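CytC3 (Streptomyces, PDB 3GJA) is a nonheme iron halogenase of the phytanoyl-CoA dioxygenase family, and so probably chlorinates an unactivated carbon of its substrate with iron, oxygen and 2-oxoglutarate. Local coordinates at residues W41-I44 / R45-L48; T275-G278 / D279-L283. All coordinates share one frame; numbering follows the deposited sequence.

Interaction 1 (W41-I44 / R45-L48); sequences WNII and RRQL
W41 and R45 sit one turn apart on helix 34-49, where R45 N donates to W41 O at 2.9 Å, the first of three i to i+4 bonds continued by Q47 N to I43 O and L48 N to I44 O. R46 N adds a weak bond to I43 O, so that carbonyl receives two amides, the one from Q47 lying in the carbonyl plane. The same spacing brings side chains together. With CG anti to the backbone N (chi1 173°), W41 swings its indole along the helix under the aliphatic start of R45. R45 CB stands 3.8 Å from the centroid of the W41 six-membered ring and 7° off its normal, a CH-pi contact over the face, and R45 CG lies 3.6 Å from W41 CZ2. Beyond CG the arginine chain bends at chi2 and chi3 and leads away from the indole, its guanidinium plane turned 70° from the ring; the methylenes, not the charge, cover the indole. R45 NH2 reaches instead a water that also donates to N42 O at 2.7 Å. At the ring's edge, L48 CD1 approaches W41 CZ3 at 4.0 Å, while L48 CG meets I44 CG2 at 4.1 Å, the leucine and isoleucine crossing at a slant. I43 and Q47 run side by side, with the flat amide of Q47 against a methyl: Q47 OE1 is 3.5 Å from I43 CG2. The helix is thus two-sided, with N42, R45 and R46 exposed while W41 and I44 are buried. On the inner side W41 NE1 is hydrogen-bonded to the hydroxyl of Y252, the W41 ring meets that of F153, and L48 joins it against F105 of strand 98-108, while I43 and I44 pack on L76 of helix 75-82.

Interaction 2 (T275-G278 / D279-L283); sequences TEYG and DGINL
A tight beta hairpin with a classic bulge joins T275-G278 to D279-L283: strands 276-278 and 281-282 are antiparallel and linked by a type I' turn from G278 to I281, and both Y277 and G278 face I281. Y277 N donates to I281 O at 2.8 Å, nearly straight, at an N-H...O angle of 163°. The return bond, I281 N to G278 O, is 3.0 Å long, but its donor stands above the carbonyl plane, 61° out of it. L283 N to T275 O closes the open end, and the CA of N282 adds a CA-H...O contact to that same oxygen. Positive phi angles at D279 and G280 make the turn; at the backbone angles of G278 and G280 a CB would collide with the preceding carbonyl oxygen, so only glycine fits comfortably. The side chains of Y277 and I281 run alongside each other in the same direction. Y277 CB touches I281 CG2 at 3.8 Å and L283 CD2 at 3.7 Å. CG anti to N (chi1 -175°) sends the tyrosine ring out alongside I281, whose CD1 meets its edge. An alanine here in place of I281 lacks CG2 and CD1, and would probably open a gap between Y277 and A63 of helix 62-65, leaving the tyrosine ring less firmly held on that edge. Y268 meets the Y277 ring edge-to-face, and A124, K129 and Q131 of loops also touch Y277. D279 anchors the turn: its OD2 accepts the backbone N of A126, and an acetate, probably from the crystallisation liquor, lies near its side chain. On the sheet face opposite to I281, E276 and N282 form the non-hydrogen-bonded pair, their CA atoms 4.5 Å apart.

Both contacts show how neighbours in sequence become neighbours in space: by one turn of a helix in interaction 1, by a chain reversal in interaction 2. Their centres lie about 25 Å apart and their nearest atoms about 14 Å apart, so neither touches the other. Each sits toward the periphery: their centres lie about 18 and 19 Å from the centre of the chain. Residues 41-48 pack against the major antiparallel sheet through F105, whereas 275-283 form a separate two-stranded sheet late in the chain, held to helix 62-65 and the loop around A126. An acetate ion, probably from the crystallisation liquor, lies about 3 Å from the side chain of D279, in interaction 2.

Interaction 1 (W41-I44 / R45-L48)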
ATOM      1  N   TRP A  41       9.405   8.766  10.802  1.00 33.86           N
ATOM      2  CA  TRP A  41       9.339   7.410  11.323  1.00 34.31           C
ATOM      3  C   TRP A  41       9.668   7.391  12.808  1.00 34.87           C
ATOM      4  O   TRP A  41       9.128   6.570  13.554  1.00 34.81           O
ATOM      5  CB  TRP A  41      10.310   6.509  10.558  1.00 34.58           C
ATOM      6  CG  TRP A  41      10.444   5.124  11.109  1.00 34.64           C
ATOM      7  CD1 TRP A  41      11.610   4.445  11.320  1.00 35.94           C
ATOM      8  CD2 TRP A  41       9.387   4.241  11.514  1.00 34.36           C
ATOM      9  NE1 TRP A  41      11.349   3.196  11.830  1.00 35.18           N
ATOM     10  CE2 TRP A  41       9.994   3.042  11.962  1.00 35.41           C
ATOM     11  CE3 TRP A  41       7.988   4.343  11.541  1.00 33.95           C
ATOM     12  CZ2 TRP A  41       9.251   1.951  12.437  1.00 33.75           C
ATOM     13  CZ3 TRP A  41       7.244   3.252  12.013  1.00 31.90           C
ATOM     14  CH2 TRP A  41       7.883   2.074  12.454  1.00 31.33           C
ATOM     15  N   ASN A  42      10.554   8.288  13.241  1.00 34.57           N
ATOM     16  CA  ASN A  42      10.921   8.336  14.652  1.00 35.12           C
ATOM     17  C   ASN A  42       9.675   8.666  15.467  1.00 34.10           C
ATOM     18  O   ASN A  42       9.473   8.143  16.561  1.00 36.01           O
ATOM     19  CB  ASN A  42      12.016   9.386  14.913  1.00 34.35           C
ATOM     20  CG  ASN A  42      13.382   8.963  14.386  1.00 39.71           C
ATOM     21  OD1 ASN A  42      13.683   7.772  14.279  1.00 38.69           O
ATOM     22  ND2 ASN A  42      14.226   9.943  14.075  1.00 39.88           N
ATOM     23  N   ILE A  43       8.835   9.533  14.926  1.00 34.47           N
ATOM     24  CA  ILE A  43       7.612   9.906  15.623  1.00 34.76           C
ATOM     25  C   ILE A  43       6.574   8.795  15.487  1.00 33.24           C
ATOM     26  O   ILE A  43       6.068   8.282  16.490  1.00 33.90           O
ATOM     27  CB  ILE A  43       7.054  11.244  15.068  1.00 33.83           C
ATOM     28  CG1 ILE A  43       8.069  12.364  15.337  1.00 33.03           C
ATOM     29  CG2 ILE A  43       5.720  11.575  15.728  1.00 37.64           C
ATOM     30  CD1 ILE A  43       7.779  13.670  14.640  1.00 29.59           C
ATOM     31  N   ILE A  44       6.290   8.415  14.244  1.00 33.21           N
ATOM     32  CA  ILE A  44       5.309   7.375  13.927  1.00 33.20           C
ATOM     33  C   ILE A  44       5.475   6.095  14.743  1.00 34.25           C
ATOM     34  O   ILE A  44       4.496   5.523  15.230  1.00 33.07           O
ATOM     35  CB  ILE A  44       5.384   6.989  12.425  1.00 33.67           C
ATOM     36  CG1 ILE A  44       5.055   8.203  11.558  1.00 32.44           C
ATOM     37  CG2 ILE A  44       4.441   5.817  12.125  1.00 31.03           C
ATOM     38  CD1 ILE A  44       5.284   7.975  10.067  1.00 31.96           C
ATOM     39  N   ARG A  45       6.718   5.646  14.883  1.00 35.08           N
ATOM     40  CA  ARG A  45       7.011   4.418  15.612  1.00 36.40           C
ATOM     41  C   ARG A  45       6.431   4.472  17.024  1.00 37.29           C
ATOM     42  O   ARG A  45       5.829   3.503  17.491  1.00 37.93           O
ATOM     43  CB  ARG A  45       8.527   4.187  15.645  1.00 36.42           C
ATOM     44  CG  ARG A  45       8.951   2.744  15.895  1.00 37.82           C
ATOM     45  CD  ARG A  45       9.123   2.452  17.379  1.00 41.39           C
ATOM     46  NE  ARG A  45      10.076   3.373  17.999  1.00 39.79           N
ATOM     47  CZ  ARG A  45      10.357   3.384  19.295  1.00 40.14           C
ATOM     48  NH1 ARG A  45       9.769   2.517  20.112  1.00 38.90           N
ATOM     49  NH2 ARG A  45      11.195   4.289  19.782  1.00 39.79           N
ATOM     50  N   ARG A  46       6.595   5.605  17.701  1.00 37.68           N
ATOM     51  CA  ARG A  46       6.056   5.742  19.048  1.00 39.14           C
ATOM     52  C   ARG A  46       4.540   5.835  19.005  1.00 38.26           C
ATOM     53  O   ARG A  46       3.851   5.242  19.831  1.00 39.24           O
ATOM     54  CB  ARG A  46       6.584   6.998  19.740  1.00 40.29           C
ATOM     55  CG  ARG A  46       8.072   7.013  20.026  1.00 48.13           C
ATOM     56  CD  ARG A  46       8.366   8.051  21.107  1.00 53.35           C
ATOM     57  NE  ARG A  46       7.599   9.278  20.884  1.00 56.97           N
ATOM     58  CZ  ARG A  46       7.879  10.172  19.942  1.00 57.48           C
ATOM     59  NH1 ARG A  46       8.918   9.985  19.135  1.00 55.65           N
ATOM     60  NH2 ARG A  46       7.102  11.240  19.791  1.00 58.27           N
ATOM     61  N   GLN A  47       4.021   6.585  18.038  1.00 36.97           N
ATOM     62  CA  GLN A  47       2.584   6.762  17.923  1.00 37.09           C
ATOM     63  C   GLN A  47       1.818   5.483  17.605  1.00 37.50           C
ATOM     64  O   GLN A  47       0.637   5.373  17.931  1.00 37.02           O
ATOM     65  CB  GLN A  47       2.276   7.851  16.894  1.00 37.35           C
ATOM     66  CG  GLN A  47       2.503   9.252  17.452  1.00 35.24           C
ATOM     67  CD  GLN A  47       2.435  10.333  16.404  1.00 34.96           C
ATOM     68  OE1 GLN A  47       2.361  11.520  16.729  1.00 36.92           O
ATOM     69  NE2 GLN A  47       2.468   9.938  15.139  1.00 35.05           N
ATOM     70  N   LEU A  48       2.476   4.515  16.978  1.00 36.26           N
ATOM     71  CA  LEU A  48       1.798   3.259  16.679  1.00 36.81           C
ATOM     72  C   LEU A  48       1.416   2.588  18.004  1.00 37.30           C
ATOM     73  O   LEU A  48       0.397   1.919  18.094  1.00 36.89           O
ATOM     74  CB  LEU A  48       2.707   2.324  15.869  1.00 33.71           C
ATOM     75  CG  LEU A  48       3.037   2.693  14.417  1.00 31.73           C
ATOM     76  CD1 LEU A  48       4.046   1.699  13.868  1.00 29.15           C
ATOM     77  CD2 LEU A  48       1.769   2.692  13.561  1.00 31.84           C
TER
HETATM   78  O   HOH W   1      11.457   6.762  17.717  1.00 31.80           O

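Interaction 2 (T275-G278 / D279-L283)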
ATOM      1  N   THR A 275     -19.490  -5.894  10.024  1.00 67.54           N
ATOM      2  CA  THR A 275     -18.538  -5.105  10.790  1.00 66.43           C
ATOM      3  C   THR A 275     -17.332  -6.017  10.987  1.00 65.03           C
ATOM      4  O   THR A 275     -16.255  -5.748  10.458  1.00 63.71           O
ATOM      5  CB  THR A 275     -19.108  -4.664  12.155  1.00 66.72           C
ATOM      6  OG1 THR A 275     -19.614  -5.801  12.865  1.00 66.81           O
ATOM      7  CG2 THR A 275     -20.219  -3.648  11.953  1.00 67.05           C
ATOM      8  N   GLU A 276     -17.528  -7.106  11.728  1.00 64.07           N
ATOM      9  CA  GLU A 276     -16.463  -8.074  11.966  1.00 62.46           C
ATOM     10  C   GLU A 276     -16.253  -8.795  10.642  1.00 60.65           C
ATOM     11  O   GLU A 276     -17.062  -9.635  10.250  1.00 61.13           O
ATOM     12  CB  GLU A 276     -16.878  -9.070  13.046  1.00 64.49           C
ATOM     13  CG  GLU A 276     -15.707  -9.655  13.798  1.00 70.01           C
ATOM     14  CD  GLU A 276     -14.876  -8.576  14.474  1.00 73.45           C
ATOM     15  OE1 GLU A 276     -15.406  -7.900  15.385  1.00 75.14           O
ATOM     16  OE2 GLU A 276     -13.697  -8.398  14.091  1.00 74.27           O
ATOM     17  N   TYR A 277     -15.165  -8.456   9.957  1.00 58.04           N
ATOM     18  CA  TYR A 277     -14.849  -9.015   8.646  1.00 54.95           C
ATOM     19  C   TYR A 277     -13.841 -10.166   8.666  1.00 53.91           C
ATOM     20  O   TYR A 277     -13.791 -10.973   7.736  1.00 53.14           O
ATOM     21  CB  TYR A 277     -14.328  -7.885   7.754  1.00 53.25           C
ATOM     22  CG  TYR A 277     -14.052  -8.264   6.318  1.00 53.42           C
ATOM     23  CD1 TYR A 277     -15.097  -8.477   5.415  1.00 53.37           C
ATOM     24  CD2 TYR A 277     -12.742  -8.382   5.851  1.00 51.05           C
ATOM     25  CE1 TYR A 277     -14.841  -8.795   4.083  1.00 52.30           C
ATOM     26  CE2 TYR A 277     -12.477  -8.701   4.525  1.00 50.87           C
ATOM     27  CZ  TYR A 277     -13.529  -8.904   3.647  1.00 51.92           C
ATOM     28  OH  TYR A 277     -13.265  -9.218   2.336  1.00 53.29           O
ATOM     29  N   GLY A 278     -13.039 -10.246   9.723  1.00 53.13           N
ATOM     30  CA  GLY A 278     -12.040 -11.300   9.807  1.00 50.31           C
ATOM     31  C   GLY A 278     -10.629 -10.732   9.802  1.00 49.04           C
ATOM     32  O   GLY A 278     -10.398  -9.631   9.302  1.00 49.67           O
ATOM     33  N   ASP A 279      -9.683 -11.491  10.348  1.00 47.40           N
ATOM     34  CA  ASP A 279      -8.285 -11.068  10.432  1.00 45.37           C
ATOM     35  C   ASP A 279      -8.160  -9.805  11.274  1.00 44.69           C
ATOM     36  O   ASP A 279      -7.211  -9.039  11.130  1.00 45.54           O
ATOM     37  CB  ASP A 279      -7.696 -10.825   9.035  1.00 43.85           C
ATOM     38  CG  ASP A 279      -7.450 -12.113   8.274  1.00 43.39           C
ATOM     39  OD1 ASP A 279      -6.831 -13.032   8.852  1.00 44.48           O
ATOM     40  OD2 ASP A 279      -7.864 -12.209   7.102  1.00 43.12           O
ATOM     41  N   GLY A 280      -9.128  -9.599  12.159  1.00 42.37           N
ATOM     42  CA  GLY A 280      -9.102  -8.436  13.018  1.00 40.09           C
ATOM     43  C   GLY A 280      -9.672  -7.192  12.368  1.00 39.84           C
ATOM     44  O   GLY A 280      -9.669  -6.124  12.963  1.00 42.34           O
ATOM     45  N   ILE A 281     -10.158  -7.318  11.142  1.00 39.88           N
ATOM     46  CA  ILE A 281     -10.738  -6.178  10.451  1.00 40.51           C
ATOM     47  C   ILE A 281     -12.182  -5.941  10.893  1.00 42.54           C
ATOM     48  O   ILE A 281     -13.017  -6.845  10.829  1.00 42.57           O
ATOM     49  CB  ILE A 281     -10.776  -6.397   8.926  1.00 39.22           C
ATOM     50  CG1 ILE A 281      -9.362  -6.464   8.360  1.00 37.99           C
ATOM     51  CG2 ILE A 281     -11.562  -5.273   8.263  1.00 36.81           C
ATOM     52  CD1 ILE A 281      -9.336  -6.842   6.896  1.00 37.13           C
ATOM     53  N   ASN A 282     -12.471  -4.729  11.346  1.00 44.20           N
ATOM     54  CA  ASN A 282     -13.833  -4.377  11.734  1.00 44.79           C
ATOM     55  C   ASN A 282     -14.193  -3.138  10.930  1.00 44.25           C
ATOM     56  O   ASN A 282     -13.676  -2.054  11.183  1.00 45.22           O
ATOM     57  CB  ASN A 282     -13.926  -4.092  13.232  1.00 45.01           C
ATOM     58  CG  ASN A 282     -15.354  -3.835  13.680  1.00 48.15           C
ATOM     59  OD1 ASN A 282     -15.790  -4.335  14.715  1.00 49.17           O
ATOM     60  ND2 ASN A 282     -16.088  -3.049  12.903  1.00 47.53           N
ATOM     61  N   LEU A 283     -15.077  -3.313   9.951  1.00 45.12           N
ATOM     62  CA  LEU A 283     -15.496  -2.233   9.059  1.00 43.95           C
ATOM     63  C   LEU A 283     -16.280  -1.081   9.666  1.00 43.40           C
ATOM     64  O   LEU A 283     -16.488  -0.069   9.001  1.00 41.66           O
ATOM     65  CB  LEU A 283     -16.293  -2.805   7.884  1.00 44.36           C
ATOM     66  CG  LEU A 283     -15.536  -3.446   6.709  1.00 47.08           C
ATOM     67  CD1 LEU A 283     -14.036  -3.423   6.948  1.00 46.64           C
ATOM     68  CD2 LEU A 283     -16.012  -4.864   6.519  1.00 45.55           C
TER